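Local atomic coordinates of 4-amino-4-deoxy-L-arabinose transferase or related glycosyltransferases of PMT family (Cupriavidus metallidurans, PDB entry 5EZM), a protein that probably transfers 4-amino-4-deoxy-L-arabinose from an undecaprenyl phosphate carrier to lipid A, as a zinc-binding membrane glycosyltransferase of the GT-C fold. Residues Val44-Val55 with Tyr447-Glu458. Sequence-based numbering, arbitrary orientation.
Sequences VWFVSLDMRHLV and YLGFTVALLGHE. With MPG ([(Z)-octadec-9-enyl] (2R)-2,3-bis(oxidanyl)propanoate), chain B; MPG ([(Z)-octadec-9-enyl] (2R)-2,3-bis(oxidanyl)propanoate), chain C; MPG ([(Z)-octadec-9-enyl] (2R)-2,3-bis(oxidanyl)propanoate), chain N; MPG ([(Z)-octadec-9-enyl] (2R)-2,3-bis(oxidanyl)propanoate), chain X.
The carboxylate of E458 grips H53 twice. E458 OE1 accepts the backbone N-H of H53, at 2.8 Å from N. E458 OE2 turns its syn lone pair to H53 ND1 at 2.7 Å, a His-carboxylate hydrogen bond that is bent and tilted from the ring plane, although ring and carboxylate planes are only 12° apart. A glutamate suits the place because its chain, bent at chi2 (76°), brings both oxygens to bear. Replacing E458 by alanine removes both oxygens and would probably leave the H53 amide without this acceptor and the imidazole freer to turn. Beside this pair, R52 lays its aliphatic part across L454 and L455; L454 CD1 sits over one guanidinium face, and a water links R52 NH1 to H457 ND1, while NH2 bonds to the H156 carbonyl. Further into the membrane the contact becomes apolar. M51 CE meets L455 CD1 at 3.6 Å and also touches a bound MPG lipid, a place suited to flexible, unbranched methionine; L455 CD2 touches S48 O and M51 CB. The Y447 ring, swung out with CG anti to its N (chi1 165°), slides past compact V44, CE2 lying 3.6 Å from V44 CG1, and meets the broad W45 at about a right angle. The C-terminal part of helix 31-47 and the chain after it thus pack on helix 435-456; E458 opens the following helix 458-465, helix 112-133 packs against W45, and helix 403-430 against V452.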
loop_
_atom_site.group_PDB
_atom_site.type_symbol
_atom_site.label_atom_id
_atom_site.label_comp_id
_atom_site.label_asym_id
_atom_site.label_seq_id
_atom_site.Cartn_x
_atom_site.Cartn_y
_atom_site.Cartn_z
ATOM N N VAL A 44 17.467 -5.900 3.202
ATOM C CA VAL A 44 16.279 -6.217 3.987
ATOM C C VAL A 44 15.039 -5.703 3.271
ATOM O O VAL A 44 13.970 -6.322 3.336
ATOM C CB VAL A 44 16.403 -5.647 5.414
ATOM C CG1 VAL A 44 15.081 -5.760 6.171
ATOM C CG2 VAL A 44 17.502 -6.375 6.172
ATOM N N TRP A 45 15.176 -4.593 2.543
ATOM C CA TRP A 45 14.034 -3.986 1.870
ATOM C C TRP A 45 13.437 -4.923 0.829
ATOM O O TRP A 45 12.210 -5.044 0.724
ATOM C CB TRP A 45 14.465 -2.669 1.229
ATOM C CG TRP A 45 13.347 -1.847 0.677
ATOM C CD1 TRP A 45 12.853 -1.881 -0.594
ATOM C CD2 TRP A 45 12.594 -0.848 1.375
ATOM N NE1 TRP A 45 11.833 -0.971 -0.728
ATOM C CE2 TRP A 45 11.655 -0.325 0.467
ATOM C CE3 TRP A 45 12.620 -0.349 2.680
ATOM C CZ2 TRP A 45 10.751 0.673 0.824
ATOM C CZ3 TRP A 45 11.722 0.640 3.032
ATOM C CH2 TRP A 45 10.802 1.141 2.107
ATOM N N PHE A 46 14.281 -5.606 0.059
ATOM C CA PHE A 46 13.801 -6.435 -1.042
ATOM C C PHE A 46 13.591 -7.893 -0.657
ATOM O O PHE A 46 12.592 -8.492 -1.071
ATOM C CB PHE A 46 14.760 -6.337 -2.233
ATOM C CG PHE A 46 14.688 -5.014 -2.939
ATOM C CD1 PHE A 46 13.698 -4.770 -3.878
ATOM C CD2 PHE A 46 15.588 -4.004 -2.642
ATOM C CE1 PHE A 46 13.615 -3.549 -4.518
ATOM C CE2 PHE A 46 15.510 -2.779 -3.283
ATOM C CZ PHE A 46 14.522 -2.553 -4.221
ATOM N N VAL A 47 14.498 -8.478 0.131
ATOM C CA VAL A 47 14.326 -9.865 0.559
ATOM C C VAL A 47 12.993 -10.036 1.283
ATOM O O VAL A 47 12.220 -10.957 0.990
ATOM C CB VAL A 47 15.510 -10.312 1.434
ATOM C CG1 VAL A 47 15.191 -11.630 2.132
ATOM C CG2 VAL A 47 16.769 -10.440 0.589
ATOM N N SER A 48 12.691 -9.127 2.215
ATOM C CA SER A 48 11.435 -9.196 2.955
ATOM C C SER A 48 10.212 -9.140 2.047
ATOM O O SER A 48 9.115 -9.511 2.483
ATOM C CB SER A 48 11.369 -8.066 3.984
ATOM O OG SER A 48 11.590 -6.809 3.371
ATOM N N LEU A 49 10.370 -8.689 0.800
ATOM C CA LEU A 49 9.245 -8.696 -0.126
ATOM C C LEU A 49 8.765 -10.112 -0.422
ATOM O O LEU A 49 7.562 -10.332 -0.598
ATOM C CB LEU A 49 9.629 -7.998 -1.429
ATOM C CG LEU A 49 9.791 -6.481 -1.409
ATOM C CD1 LEU A 49 10.202 -5.993 -2.787
ATOM C CD2 LEU A 49 8.504 -5.813 -0.959
ATOM N N ASP A 50 9.679 -11.080 -0.473
ATOM C CA ASP A 50 9.374 -12.426 -0.947
ATOM C C ASP A 50 9.314 -13.432 0.196
ATOM O O ASP A 50 9.759 -14.574 0.062
ATOM C CB ASP A 50 10.397 -12.874 -1.986
ATOM C CG ASP A 50 9.908 -14.037 -2.823
ATOM O OD1 ASP A 50 8.697 -14.088 -3.133
ATOM O OD2 ASP A 50 10.738 -14.903 -3.172
ATOM N N MET A 51 8.764 -13.025 1.340
ATOM C CA MET A 51 8.707 -13.911 2.495
ATOM C C MET A 51 7.309 -14.017 3.093
ATOM O O MET A 51 7.152 -14.588 4.178
ATOM C CB MET A 51 9.719 -13.463 3.556
ATOM C CG MET A 51 11.156 -13.563 3.059
ATOM S SD MET A 51 12.397 -13.708 4.354
ATOM C CE MET A 51 12.628 -11.998 4.810
ATOM N N ARG A 52 6.291 -13.501 2.410
ATOM C CA ARG A 52 4.911 -13.652 2.842
ATOM C C ARG A 52 4.052 -14.014 1.641
ATOM O O ARG A 52 4.293 -13.531 0.531
ATOM C CB ARG A 52 4.370 -12.370 3.489
ATOM C CG ARG A 52 5.181 -11.846 4.662
ATOM C CD ARG A 52 4.560 -10.578 5.236
ATOM N NE ARG A 52 4.481 -9.501 4.252
ATOM C CZ ARG A 52 3.375 -9.159 3.596
ATOM N NH1 ARG A 52 2.239 -9.807 3.819
ATOM N NH2 ARG A 52 3.402 -8.166 2.716
ATOM N N HIS A 53 3.059 -14.868 1.862
ATOM C CA HIS A 53 2.059 -15.094 0.834
ATOM C C HIS A 53 1.154 -13.874 0.715
ATOM O O HIS A 53 1.070 -13.040 1.621
ATOM C CB HIS A 53 1.236 -16.341 1.144
ATOM C CG HIS A 53 1.996 -17.618 0.976
ATOM N ND1 HIS A 53 2.613 -18.262 2.027
ATOM C CD2 HIS A 53 2.249 -18.366 -0.123
ATOM C CE1 HIS A 53 3.208 -19.354 1.584
ATOM N NE2 HIS A 53 3.004 -19.440 0.280
ATOM N N LEU A 54 0.473 -13.773 -0.425
ATOM C CA LEU A 54 -0.333 -12.593 -0.715
ATOM C C LEU A 54 -1.536 -12.521 0.218
ATOM O O LEU A 54 -2.252 -13.510 0.410
ATOM C CB LEU A 54 -0.793 -12.606 -2.171
ATOM C CG LEU A 54 0.308 -12.498 -3.226
ATOM C CD1 LEU A 54 -0.298 -12.443 -4.613
ATOM C CD2 LEU A 54 1.181 -11.280 -2.969
ATOM N N VAL A 55 -1.755 -11.344 0.793
ATOM C CA VAL A 55 -2.815 -11.118 1.766
ATOM C C VAL A 55 -3.969 -10.422 1.052
ATOM O O VAL A 55 -3.834 -9.281 0.596
ATOM C CB VAL A 55 -2.311 -10.296 2.959
ATOM C CG1 VAL A 55 -3.473 -9.861 3.846
ATOM C CG2 VAL A 55 -1.290 -11.099 3.756
ATOM N N TYR A 447 13.154 -0.188 12.174
ATOM C CA TYR A 447 12.792 -0.715 10.863
ATOM C C TYR A 447 12.873 -2.236 10.842
ATOM O O TYR A 447 11.957 -2.912 10.359
ATOM C CB TYR A 447 13.696 -0.108 9.792
ATOM C CG TYR A 447 13.649 -0.837 8.469
ATOM C CD1 TYR A 447 12.498 -0.833 7.695
ATOM C CD2 TYR A 447 14.758 -1.520 7.993
ATOM C CE1 TYR A 447 12.451 -1.494 6.488
ATOM C CE2 TYR A 447 14.722 -2.180 6.784
ATOM C CZ TYR A 447 13.566 -2.163 6.037
ATOM O OH TYR A 447 13.523 -2.823 4.832
ATOM N N LEU A 448 13.967 -2.794 11.368
ATOM C CA LEU A 448 14.064 -4.247 11.458
ATOM C C LEU A 448 12.958 -4.814 12.339
ATOM O O LEU A 448 12.418 -5.889 12.057
ATOM C CB LEU A 448 15.440 -4.653 11.987
ATOM C CG LEU A 448 16.646 -4.304 11.110
ATOM C CD1 LEU A 448 17.940 -4.780 11.753
ATOM C CD2 LEU A 448 16.493 -4.882 9.713
ATOM N N GLY A 449 12.595 -4.096 13.401
ATOM C CA GLY A 449 11.541 -4.529 14.296
ATOM C C GLY A 449 10.198 -4.656 13.611
ATOM O O GLY A 449 9.588 -5.731 13.609
ATOM N N PHE A 450 9.727 -3.561 13.012
ATOM C CA PHE A 450 8.447 -3.609 12.318
ATOM C C PHE A 450 8.498 -4.535 11.112
ATOM O O PHE A 450 7.471 -5.113 10.734
ATOM C CB PHE A 450 8.019 -2.201 11.912
ATOM C CG PHE A 450 7.594 -1.350 13.073
ATOM C CD1 PHE A 450 6.358 -1.538 13.668
ATOM C CD2 PHE A 450 8.434 -0.373 13.577
ATOM C CE1 PHE A 450 5.963 -0.764 14.740
ATOM C CE2 PHE A 450 8.042 0.404 14.650
ATOM C CZ PHE A 450 6.804 0.206 15.231
ATOM N N THR A 451 9.674 -4.700 10.502
ATOM C CA THR A 451 9.810 -5.695 9.443
ATOM C C THR A 451 9.539 -7.092 9.985
ATOM O O THR A 451 8.807 -7.877 9.371
ATOM C CB THR A 451 11.200 -5.619 8.811
ATOM O OG1 THR A 451 11.336 -4.383 8.097
ATOM C CG2 THR A 451 11.408 -6.779 7.845
ATOM N N VAL A 452 10.110 -7.415 11.149
ATOM C CA VAL A 452 9.821 -8.703 11.775
ATOM C C VAL A 452 8.338 -8.814 12.097
ATOM O O VAL A 452 7.726 -9.873 11.917
ATOM C CB VAL A 452 10.690 -8.902 13.032
ATOM C CG1 VAL A 452 10.240 -10.141 13.794
ATOM C CG2 VAL A 452 12.157 -9.015 12.650
ATOM N N ALA A 453 7.730 -7.721 12.568
ATOM C CA ALA A 453 6.303 -7.755 12.865
ATOM C C ALA A 453 5.475 -8.019 11.613
ATOM O O ALA A 453 4.421 -8.661 11.692
ATOM C CB ALA A 453 5.870 -6.450 13.530
ATOM N N LEU A 454 5.931 -7.545 10.452
ATOM C CA LEU A 454 5.188 -7.788 9.220
ATOM C C LEU A 454 5.401 -9.213 8.720
ATOM O O LEU A 454 4.441 -9.897 8.347
ATOM C CB LEU A 454 5.586 -6.773 8.145
ATOM C CG LEU A 454 4.845 -6.883 6.806
ATOM C CD1 LEU A 454 3.343 -6.945 7.018
ATOM C CD2 LEU A 454 5.210 -5.734 5.875
ATOM N N LEU A 455 6.653 -9.677 8.707
ATOM C CA LEU A 455 6.926 -11.053 8.307
ATOM C C LEU A 455 6.213 -12.051 9.208
ATOM O O LEU A 455 5.805 -13.122 8.748
ATOM C CB LEU A 455 8.431 -11.313 8.319
ATOM C CG LEU A 455 9.275 -10.468 7.367
ATOM C CD1 LEU A 455 10.746 -10.778 7.562
ATOM C CD2 LEU A 455 8.862 -10.700 5.921
ATOM N N GLY A 456 6.048 -11.719 10.489
ATOM C CA GLY A 456 5.321 -12.599 11.383
ATOM C C GLY A 456 3.870 -12.775 10.987
ATOM O O GLY A 456 3.268 -13.816 11.265
ATOM N N HIS A 457 3.288 -11.770 10.330
ATOM C CA HIS A 457 1.915 -11.890 9.857
ATOM C C HIS A 457 1.737 -13.027 8.859
ATOM O O HIS A 457 0.597 -13.419 8.591
ATOM C CB HIS A 457 1.453 -10.573 9.231
ATOM C CG HIS A 457 0.005 -10.566 8.853
ATOM N ND1 HIS A 457 -0.427 -10.742 7.556
ATOM C CD2 HIS A 457 -1.112 -10.424 9.605
ATOM C CE1 HIS A 457 -1.747 -10.697 7.523
ATOM N NE2 HIS A 457 -2.188 -10.508 8.754
ATOM N N GLU A 458 2.829 -13.565 8.307
ATOM C CA GLU A 458 2.728 -14.735 7.440
ATOM C C GLU A 458 2.050 -15.904 8.147
ATOM O O GLU A 458 1.381 -16.716 7.495
ATOM C CB GLU A 458 4.121 -15.134 6.945
ATOM C CG GLU A 458 4.235 -16.529 6.359
ATOM C CD GLU A 458 3.660 -16.651 4.959
ATOM O OE1 GLU A 458 2.877 -15.776 4.538
ATOM O OE2 GLU A 458 3.996 -17.633 4.269
HETATM C C2 MPG B . 13.949 -13.318 -1.934
HETATM C C3 MPG B . 14.158 -12.680 -3.302
HETATM C C4 MPG B . 14.130 -11.160 -3.254
HETATM C C5 MPG B . 14.168 -10.556 -4.667
HETATM C C6 MPG B . 14.603 -9.081 -4.688
HETATM C C7 MPG B . 14.729 -8.545 -6.129
HETATM C C8 MPG B . 15.147 -7.057 -6.182
HETATM C C9 MPG B . 14.903 -6.425 -7.573
HETATM C C10 MPG B . 15.056 -4.879 -7.555
HETATM C C11 MPG B . 14.517 -4.213 -8.840
HETATM C C12 MPG B . 14.839 -2.681 -8.908
HETATM C C1 MPG B . 13.850 -14.844 -2.009
HETATM C C2 MPG C . 14.659 -10.115 9.886
HETATM C C3 MPG C . 14.494 -9.754 8.414
HETATM C C4 MPG C . 14.964 -10.863 7.486
HETATM C C5 MPG C . 15.531 -10.307 6.171
HETATM C C6 MPG C . 16.577 -11.242 5.541
HETATM C C1 MPG C . 15.244 -8.960 10.705
HETATM C C2 MPG N . -1.839 -6.641 8.390
HETATM C C3 MPG N . -0.332 -6.560 8.599
HETATM C C4 MPG N . 0.031 -6.092 9.999
HETATM C C5 MPG N . 1.500 -5.653 10.099
HETATM C C6 MPG N . 1.776 -4.874 11.396
HETATM C C7 MPG N . 3.099 -4.087 11.352
HETATM C C8 MPG N . 3.208 -3.081 12.524
HETATM C C1 MPG N . -2.208 -7.045 6.960
HETATM C C2 MPG X . 6.659 -18.896 11.109
HETATM C C3 MPG X . 6.144 -18.200 9.856
HETATM C C4 MPG X . 6.700 -16.793 9.685
HETATM C C5 MPG X . 8.135 -16.642 10.216
HETATM C C6 MPG X . 8.565 -15.173 10.368
HETATM C C7 MPG X . 10.093 -15.024 10.513
HETATM C C8 MPG X . 10.538 -13.563 10.766
HETATM C C1 MPG X . 5.722 -20.014 11.570
HETATM O O HOH W 1 1.467 -11.662 5.731
#